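Local coordinates for protein THB11 (Chlamydomonas reinhardtii, PDB 6TD7) that binds haem in the globin domain of a longer algal protein, probably to take up oxygen and reduce nitrite, at residues 26-31 and 55-60; 97-102 and 121-126. One frame throughout, in Å; residues are numbered along the deposited sequence. Where two conformers were deposited one is given.

Interaction 1 (26-31 and 55-60); sequences KVVELF and AKQSMF. With HEM (protoporphyrin IX containing Fe), chain B.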
loop_
_atom_site.group_PDB
_atom_site.type_symbol
_atom_site.label_atom_id
_atom_site.label_comp_id
_atom_site.label_asym_id
_atom_site.label_seq_id
_atom_site.Cartn_x
_atom_site.Cartn_y
_atom_site.Cartn_z
ATOM N N LYS A 26 9.309 -8.770 3.839
ATOM C CA LYS A 26 10.294 -7.737 4.147
ATOM C C LYS A 26 9.991 -6.428 3.427
ATOM O O LYS A 26 10.266 -5.351 3.971
ATOM C CB LYS A 26 11.690 -8.262 3.806
ATOM C CG LYS A 26 12.127 -9.366 4.761
ATOM C CD LYS A 26 13.394 -10.084 4.355
ATOM C CE LYS A 26 13.765 -11.104 5.438
ATOM N NZ LYS A 26 14.701 -12.173 4.983
ATOM N N VAL A 27 9.416 -6.490 2.224
ATOM C CA VAL A 27 8.971 -5.274 1.544
ATOM C C VAL A 27 7.936 -4.543 2.393
ATOM O O VAL A 27 8.046 -3.334 2.636
ATOM C CB VAL A 27 8.407 -5.615 0.152
ATOM C CG1 VAL A 27 7.639 -4.430 -0.422
ATOM C CG2 VAL A 27 9.520 -6.036 -0.798
ATOM N N VAL A 28 6.906 -5.263 2.848
ATOM C CA VAL A 28 5.844 -4.629 3.625
ATOM C C VAL A 28 6.393 -4.066 4.929
ATOM O O VAL A 28 6.004 -2.976 5.364
ATOM C CB VAL A 28 4.702 -5.628 3.893
ATOM C CG1 VAL A 28 3.610 -4.972 4.746
ATOM C CG2 VAL A 28 4.131 -6.134 2.591
ATOM N N GLU A 29 7.299 -4.796 5.582
ATOM C CA GLU A 29 7.828 -4.314 6.855
ATOM C C GLU A 29 8.670 -3.060 6.657
ATOM O O GLU A 29 8.603 -2.125 7.463
ATOM C CB GLU A 29 8.635 -5.415 7.541
ATOM C CG GLU A 29 7.763 -6.530 8.103
ATOM C CD GLU A 29 8.548 -7.750 8.551
ATOM O OE1 GLU A 29 9.756 -7.842 8.246
ATOM O OE2 GLU A 29 7.946 -8.625 9.208
ATOM N N LEU A 30 9.464 -3.019 5.586
ATOM C CA LEU A 30 10.233 -1.816 5.284
ATOM C C LEU A 30 9.315 -0.665 4.893
ATOM O O LEU A 30 9.528 0.479 5.314
ATOM C CB LEU A 30 11.224 -2.142 4.171
ATOM C CG LEU A 30 12.220 -1.100 3.685
ATOM C CD1 LEU A 30 12.958 -0.468 4.848
ATOM C CD2 LEU A 30 13.183 -1.791 2.719
ATOM N N PHE A 31 8.298 -0.951 4.080
ATOM C CA PHE A 31 7.265 0.037 3.774
ATOM C C PHE A 31 6.734 0.686 5.045
ATOM O O PHE A 31 6.694 1.917 5.156
ATOM C CB PHE A 31 6.143 -0.644 2.980
ATOM C CG PHE A 31 4.873 0.162 2.878
ATOM C CD1 PHE A 31 4.804 1.285 2.069
ATOM C CD2 PHE A 31 3.736 -0.229 3.571
ATOM C CE1 PHE A 31 3.626 2.018 1.970
ATOM C CE2 PHE A 31 2.555 0.496 3.477
ATOM C CZ PHE A 31 2.498 1.619 2.678
ATOM N N ALA A 55 -1.739 -6.211 9.508
ATOM C CA ALA A 55 -2.715 -7.295 9.448
ATOM C C ALA A 55 -3.902 -6.909 8.573
ATOM O O ALA A 55 -4.331 -7.683 7.710
ATOM C CB ALA A 55 -3.180 -7.659 10.858
ATOM N N LYS A 56 -4.442 -5.703 8.781
ATOM C CA LYS A 56 -5.609 -5.268 8.020
ATOM C C LYS A 56 -5.303 -5.139 6.531
ATOM O O LYS A 56 -6.188 -5.357 5.696
ATOM C CB LYS A 56 -6.121 -3.927 8.554
ATOM C CG LYS A 56 -6.778 -3.975 9.933
ATOM C CD LYS A 56 -7.792 -5.114 10.066
ATOM C CE LYS A 56 -8.822 -5.134 8.933
ATOM N NZ LYS A 56 -9.594 -6.416 8.912
ATOM N N GLN A 57 -4.067 -4.759 6.187
ATOM C CA GLN A 57 -3.632 -4.559 4.809
ATOM C C GLN A 57 -3.262 -5.864 4.115
ATOM O O GLN A 57 -3.055 -5.863 2.895
ATOM C CB GLN A 57 -2.421 -3.605 4.797
ATOM C CG GLN A 57 -2.005 -3.061 3.429
ATOM C CD GLN A 57 -0.511 -2.746 3.326
ATOM O OE1 GLN A 57 0.339 -3.506 3.794
ATOM N NE2 GLN A 57 -0.193 -1.622 2.697
ATOM N N SER A 58 -3.234 -6.978 4.855
ATOM C CA SER A 58 -2.646 -8.209 4.331
ATOM C C SER A 58 -3.430 -8.751 3.142
ATOM O O SER A 58 -2.834 -9.240 2.175
ATOM C CB SER A 58 -2.561 -9.262 5.437
ATOM O OG SER A 58 -1.470 -9.009 6.306
ATOM N N MET A 59 -4.760 -8.693 3.191
ATOM C CA MET A 59 -5.532 -9.230 2.072
ATOM C C MET A 59 -5.197 -8.492 0.782
ATOM O O MET A 59 -5.068 -9.107 -0.284
ATOM C CB MET A 59 -7.028 -9.144 2.361
ATOM C CG MET A 59 -7.885 -9.566 1.185
ATOM S SD MET A 59 -9.651 -9.487 1.527
ATOM C CE MET A 59 -9.776 -10.632 2.898
ATOM N N PHE A 60 -5.056 -7.166 0.864
ATOM C CA PHE A 60 -4.683 -6.377 -0.302
ATOM C C PHE A 60 -3.298 -6.757 -0.816
ATOM O O PHE A 60 -3.091 -6.879 -2.029
ATOM C CB PHE A 60 -4.739 -4.883 0.046
ATOM C CG PHE A 60 -4.402 -3.985 -1.105
ATOM C CD1 PHE A 60 -5.361 -3.659 -2.048
ATOM C CD2 PHE A 60 -3.124 -3.480 -1.252
ATOM C CE1 PHE A 60 -5.051 -2.849 -3.115
ATOM C CE2 PHE A 60 -2.807 -2.678 -2.318
ATOM C CZ PHE A 60 -3.774 -2.360 -3.254
HETATM C CHA HEM B . -6.083 0.704 5.860
HETATM C CHB HEM B . -3.555 4.806 6.629
HETATM C CHC HEM B . -1.195 4.317 2.410
HETATM C CHD HEM B . -4.052 0.455 1.405
HETATM C C1A HEM B . -5.587 1.842 6.472
HETATM C C2A HEM B . -5.885 2.350 7.803
HETATM C C3A HEM B . -5.178 3.471 7.984
HETATM C C4A HEM B . -4.405 3.728 6.794
HETATM C CMA HEM B . -5.162 4.358 9.246
HETATM C CAA HEM B . -6.822 1.732 8.868
HETATM C CBA HEM B . -8.232 1.516 8.345
HETATM C CGA HEM B . -9.005 0.680 9.338
HETATM O O1A HEM B . -10.259 0.672 9.244
HETATM O O2A HEM B . -8.381 0.025 10.216
HETATM C C1B HEM B . -2.663 4.996 5.593
HETATM C C2B HEM B . -1.644 6.023 5.531
HETATM C C3B HEM B . -0.994 5.905 4.369
HETATM C C4B HEM B . -1.570 4.790 3.647
HETATM C CMB HEM B . -1.371 7.081 6.620
HETATM C CAB HEM B . 0.174 6.810 3.914
HETATM C CBB HEM B . 0.587 6.848 2.645
HETATM C C1C HEM B . -1.768 3.215 1.811
HETATM C C2C HEM B . -1.329 2.670 0.556
HETATM C C3C HEM B . -2.105 1.630 0.257
HETATM C C4C HEM B . -3.068 1.432 1.330
HETATM C CMC HEM B . -0.179 3.234 -0.308
HETATM C CAC HEM B . -1.937 0.792 -1.022
HETATM C CBC HEM B . -3.016 0.304 -1.634
HETATM C C1D HEM B . -4.771 0.138 2.548
HETATM C C2D HEM B . -5.523 -1.079 2.776
HETATM C C3D HEM B . -6.083 -1.003 3.991
HETATM C C4D HEM B . -5.701 0.251 4.603
HETATM C CMD HEM B . -5.646 -2.239 1.766
HETATM C CAD HEM B . -6.943 -2.076 4.681
HETATM C CBD HEM B . -8.409 -2.026 4.302
HETATM C CGD HEM B . -8.981 -3.246 4.971
HETATM O O1D HEM B . -9.140 -4.290 4.284
HETATM O O2D HEM B . -9.240 -3.180 6.200
HETATM N NA HEM B . -4.681 2.715 5.891
HETATM N NB HEM B . -2.586 4.256 4.425
HETATM N NC HEM B . -2.827 2.429 2.267
HETATM N ND HEM B . -4.905 0.920 3.685
HETATM FE FE HEM B . -3.757 2.529 4.060
#
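V28 and F31 of helix 21-36 meet Q57 of helix 50-64 in a small, buried helix-helix contact. In the two-over-two globin fold of truncated haemoglobins these are helices B and E, which wall the distal side of the haem. The backbones stay well apart, with the CA atoms of V28 and S58 9.2 Å from each other. Q57 bridges the gap. Its CG lies anti to the backbone N (chi1 -168°), and the extended chain beyond it carries the amide across to helix 21-36. The two ends of the amide meet different neighbours. OE1 lies 3.7 Å from CG1 of V28, and the V28 and Q57 side chains pass side by side, pointing opposite ways. NE2 of Q57 lies 3.6 Å from CE2 of F31. The ring and the amide plane are only 20° apart, yet the nitrogen comes to the ring obliquely. No hydrogen bond links the segments; van der Waals packing joins them.

Q57 also lines the ligand pocket. Its side chain touches the bound cyanide, whose pocket includes Y32 and L53 as well. Packing against V28 and F31 probably helps to fix where the amide sits beside the ligand. The CG of Q57 lies above the outer edge of pyrrole D, 4.1 Å from haem C2D. F31 also approaches the haem methyl CMC obliquely.

Helix 50-64 meets the haem through two further side chains. K56, bent at chi2 and chi3, runs past the D propionate, with CE 3.4 Å from haem O2D. F60 turns to the haem rim, and Y72 and W63 meet its ring from elsewhere in the chain. The CB of F60 packs 3.3 Å from the haem methyl CMD, a close carbon-carbon approach.

Interaction 2 (97-102 and 121-126); sequences LGMKYF and RRMLPY. With HEM (protoporphyrin IX containing Fe), chain B.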
loop_
_atom_site.group_PDB
_atom_site.type_symbol
_atom_site.label_atom_id
_atom_site.label_comp_id
_atom_site.label_asym_id
_atom_site.label_seq_id
_atom_site.Cartn_x
_atom_site.Cartn_y
_atom_site.Cartn_z
ATOM N N LEU A 97 3.274 9.810 -1.320
ATOM C CA LEU A 97 4.425 9.487 -0.481
ATOM C C LEU A 97 4.409 8.019 -0.077
ATOM O O LEU A 97 5.447 7.346 -0.106
ATOM C CB LEU A 97 4.422 10.404 0.739
ATOM C CG LEU A 97 5.675 10.595 1.587
ATOM C CD1 LEU A 97 6.934 10.730 0.750
ATOM C CD2 LEU A 97 5.463 11.836 2.445
ATOM N N GLY A 98 3.239 7.503 0.301
ATOM C CA GLY A 98 3.128 6.082 0.581
ATOM C C GLY A 98 3.557 5.222 -0.591
ATOM O O GLY A 98 4.255 4.221 -0.416
ATOM N N MET A 99 3.143 5.591 -1.806
ATOM C CA MET A 99 3.531 4.803 -2.973
ATOM C C MET A 99 5.029 4.908 -3.240
ATOM O O MET A 99 5.666 3.919 -3.622
ATOM C CB MET A 99 2.710 5.228 -4.192
ATOM C CG MET A 99 1.396 4.445 -4.293
ATOM S SD MET A 99 0.286 4.911 -5.645
ATOM C CE MET A 99 0.353 6.699 -5.571
ATOM N N LYS A 100 5.613 6.093 -3.036
ATOM C CA LYS A 100 7.063 6.230 -3.119
ATOM C C LYS A 100 7.754 5.257 -2.171
ATOM O O LYS A 100 8.714 4.574 -2.548
ATOM C CB LYS A 100 7.467 7.674 -2.802
ATOM C CG LYS A 100 8.973 7.965 -2.831
ATOM C CD LYS A 100 9.452 8.649 -1.543
ATOM C CE LYS A 100 10.434 9.784 -1.821
ATOM N NZ LYS A 100 11.703 9.628 -1.060
ATOM N N TYR A 101 7.265 5.169 -0.932
ATOM C CA TYR A 101 7.913 4.327 0.066
ATOM C C TYR A 101 7.746 2.842 -0.240
ATOM O O TYR A 101 8.651 2.048 0.045
ATOM C CB TYR A 101 7.355 4.645 1.450
ATOM C CG TYR A 101 7.840 5.955 2.018
ATOM C CD1 TYR A 101 9.153 6.364 1.844
ATOM C CD2 TYR A 101 6.984 6.781 2.730
ATOM C CE1 TYR A 101 9.601 7.554 2.366
ATOM C CE2 TYR A 101 7.424 7.975 3.256
ATOM C CZ TYR A 101 8.733 8.358 3.070
ATOM O OH TYR A 101 9.184 9.547 3.587
ATOM N N PHE A 102 6.607 2.444 -0.802
ATOM C CA PHE A 102 6.449 1.047 -1.193
ATOM C C PHE A 102 7.414 0.702 -2.316
ATOM O O PHE A 102 8.030 -0.371 -2.315
ATOM C CB PHE A 102 5.009 0.781 -1.617
ATOM C CG PHE A 102 4.651 -0.670 -1.650
ATOM C CD1 PHE A 102 4.893 -1.430 -2.781
ATOM C CD2 PHE A 102 4.076 -1.277 -0.544
ATOM C CE1 PHE A 102 4.567 -2.763 -2.810
ATOM C CE2 PHE A 102 3.743 -2.611 -0.569
ATOM C CZ PHE A 102 3.992 -3.357 -1.703
ATOM N N ARG A 121 1.762 -0.289 -11.018
ATOM C CA ARG A 121 0.624 -0.062 -11.904
ATOM C C ARG A 121 -0.643 -0.713 -11.361
ATOM O O ARG A 121 -1.743 -0.186 -11.556
ATOM C CB ARG A 121 0.923 -0.576 -13.313
ATOM C CG ARG A 121 1.666 0.434 -14.180
ATOM C CD ARG A 121 1.777 -0.011 -15.644
ATOM N NE ARG A 121 2.484 -1.281 -15.763
ATOM C CZ ARG A 121 3.805 -1.406 -15.855
ATOM N NH1 ARG A 121 4.592 -0.337 -15.851
ATOM N NH2 ARG A 121 4.338 -2.615 -15.945
ATOM N N ARG A 122 -0.510 -1.850 -10.674
ATOM C CA ARG A 122 -1.670 -2.481 -10.061
ATOM C C ARG A 122 -2.201 -1.664 -8.891
ATOM O O ARG A 122 -3.405 -1.684 -8.612
ATOM C CB ARG A 122 -1.304 -3.878 -9.574
ATOM C CG ARG A 122 -1.728 -4.989 -10.489
ATOM C CD ARG A 122 -1.650 -6.320 -9.766
ATOM N NE ARG A 122 -2.872 -7.088 -9.959
ATOM C CZ ARG A 122 -3.014 -8.363 -9.619
ATOM N NH1 ARG A 122 -2.002 -9.024 -9.066
ATOM N NH2 ARG A 122 -4.171 -8.972 -9.844
ATOM N N MET A 123 -1.313 -0.944 -8.209
ATOM C CA MET A 123 -1.687 -0.177 -7.031
ATOM C C MET A 123 -2.237 1.194 -7.391
ATOM O O MET A 123 -3.023 1.761 -6.625
ATOM C CB MET A 123 -0.469 -0.016 -6.124
ATOM C CG MET A 123 -0.779 0.598 -4.781
ATOM S SD MET A 123 0.713 0.893 -3.820
ATOM C CE MET A 123 1.386 -0.761 -3.696
ATOM N N LEU A 124 -1.834 1.733 -8.540
ATOM C CA LEU A 124 -2.187 3.107 -8.873
ATOM C C LEU A 124 -3.687 3.367 -8.854
ATOM O O LEU A 124 -4.095 4.409 -8.317
ATOM C CB LEU A 124 -1.602 3.474 -10.241
ATOM C CG LEU A 124 -2.012 4.844 -10.784
ATOM C CD1 LEU A 124 -1.703 5.940 -9.778
ATOM C CD2 LEU A 124 -1.306 5.111 -12.107
ATOM N N PRO A 125 -4.543 2.508 -9.405
ATOM C CA PRO A 125 -5.984 2.799 -9.375
ATOM C C PRO A 125 -6.519 3.080 -7.974
ATOM O O PRO A 125 -7.549 3.750 -7.831
ATOM C CB PRO A 125 -6.607 1.530 -9.975
ATOM C CG PRO A 125 -5.516 0.935 -10.822
ATOM C CD PRO A 125 -4.243 1.235 -10.088
ATOM N N TYR A 126 -5.845 2.598 -6.934
ATOM C CA TYR A 126 -6.393 2.739 -5.587
ATOM C C TYR A 126 -6.158 4.116 -5.005
ATOM O O TYR A 126 -6.767 4.443 -3.981
ATOM C CB TYR A 126 -5.849 1.617 -4.705
ATOM C CG TYR A 126 -6.558 0.376 -5.143
ATOM C CD1 TYR A 126 -7.821 0.084 -4.661
ATOM C CD2 TYR A 126 -6.028 -0.431 -6.138
ATOM C CE1 TYR A 126 -8.510 -1.010 -5.108
ATOM C CE2 TYR A 126 -6.712 -1.532 -6.593
ATOM C CZ TYR A 126 -7.954 -1.814 -6.073
ATOM O OH TYR A 126 -8.656 -2.905 -6.515
HETATM C CHA HEM B . -6.083 0.704 5.860
HETATM C CHB HEM B . -3.555 4.806 6.629
HETATM C CHC HEM B . -1.195 4.317 2.410
HETATM C CHD HEM B . -4.052 0.455 1.405
HETATM C C1A HEM B . -5.587 1.842 6.472
HETATM C C2A HEM B . -5.885 2.350 7.803
HETATM C C3A HEM B . -5.178 3.471 7.984
HETATM C C4A HEM B . -4.405 3.728 6.794
HETATM C CMA HEM B . -5.162 4.358 9.246
HETATM C CAA HEM B . -6.822 1.732 8.868
HETATM C CBA HEM B . -8.232 1.516 8.345
HETATM C CGA HEM B . -9.005 0.680 9.338
HETATM O O1A HEM B . -10.259 0.672 9.244
HETATM O O2A HEM B . -8.381 0.025 10.216
HETATM C C1B HEM B . -2.663 4.996 5.593
HETATM C C2B HEM B . -1.644 6.023 5.531
HETATM C C3B HEM B . -0.994 5.905 4.369
HETATM C C4B HEM B . -1.570 4.790 3.647
HETATM C CMB HEM B . -1.371 7.081 6.620
HETATM C CAB HEM B . 0.174 6.810 3.914
HETATM C CBB HEM B . 0.587 6.848 2.645
HETATM C C1C HEM B . -1.768 3.215 1.811
HETATM C C2C HEM B . -1.329 2.670 0.556
HETATM C C3C HEM B . -2.105 1.630 0.257
HETATM C C4C HEM B . -3.068 1.432 1.330
HETATM C CMC HEM B . -0.179 3.234 -0.308
HETATM C CAC HEM B . -1.937 0.792 -1.022
HETATM C CBC HEM B . -3.016 0.304 -1.634
HETATM C C1D HEM B . -4.771 0.138 2.548
HETATM C C2D HEM B . -5.523 -1.079 2.776
HETATM C C3D HEM B . -6.083 -1.003 3.991
HETATM C C4D HEM B . -5.701 0.251 4.603
HETATM C CMD HEM B . -5.646 -2.239 1.766
HETATM C CAD HEM B . -6.943 -2.076 4.681
HETATM C CBD HEM B . -8.409 -2.026 4.302
HETATM C CGD HEM B . -8.981 -3.246 4.971
HETATM O O1D HEM B . -9.140 -4.290 4.284
HETATM O O2D HEM B . -9.240 -3.180 6.200
HETATM N NA HEM B . -4.681 2.715 5.891
HETATM N NB HEM B . -2.586 4.256 4.425
HETATM N NC HEM B . -2.827 2.429 2.267
HETATM N ND HEM B . -4.905 0.920 3.685
HETATM FE FE HEM B . -3.757 2.529 4.060
#
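F102 and M123 form the tight part of a contact between helix 92-108 and the end of helix 113-123. These are helices G and H of the globin fold. The methyl CE of M123 sits over one face of the F102 ring, 3.8 Å from its centroid and 14° off the ring normal, in a CH-pi contact. The sulfur is farther, with SD 5.1 Å from the same centroid, above the same ring in a Met-aromatic contact. M123 has two deposited conformers, and this geometry is that of one. Its chain bends at chi3 (-59°), which turns CE toward the ring. SD of M123 also meets CG of M99 at 3.6 Å. The same M123 SD lies 3.9 Å from haem CAC. Swapping F102 for an alanine would probably open a gap beside CE and let the M123 methyl turn more freely.

G98 brings its bare CA to 3.4 Å from haem CBB; a CB there would run into that vinyl group.

The other side is loose. M99 is partly exposed, and its SD comes no nearer than 4.4 Å to CA of L124, an exposed residue modelled in two conformers.

Around this contact, helix 21-36 meets F102 through V27 and F31. V119 and M120 of helix 113-123 touch F102, and L64 of helix 50-64 touches both F102 and M123.

How the interactions relate
Interaction 1 joins helices 21-36 and 50-64, and interaction 2 joins helix 92-108 to helix 113-123 and the turn at L124. Together they sample both helix pairs of the fold, and both touch the haem. Interaction 1 is wholly buried and has a polar amide among apolar side chains next to the bound ligand. Interaction 2 buries more surface, is built from methionine and aromatic groups, and runs from the haem vinyls out to an exposed rim. The two meet directly. The F31 and F102 rings stack edge-to-face, F31 CE1 lies 3.3 Å from G98 O, and F60 and Y126 form a second edge-to-face pair.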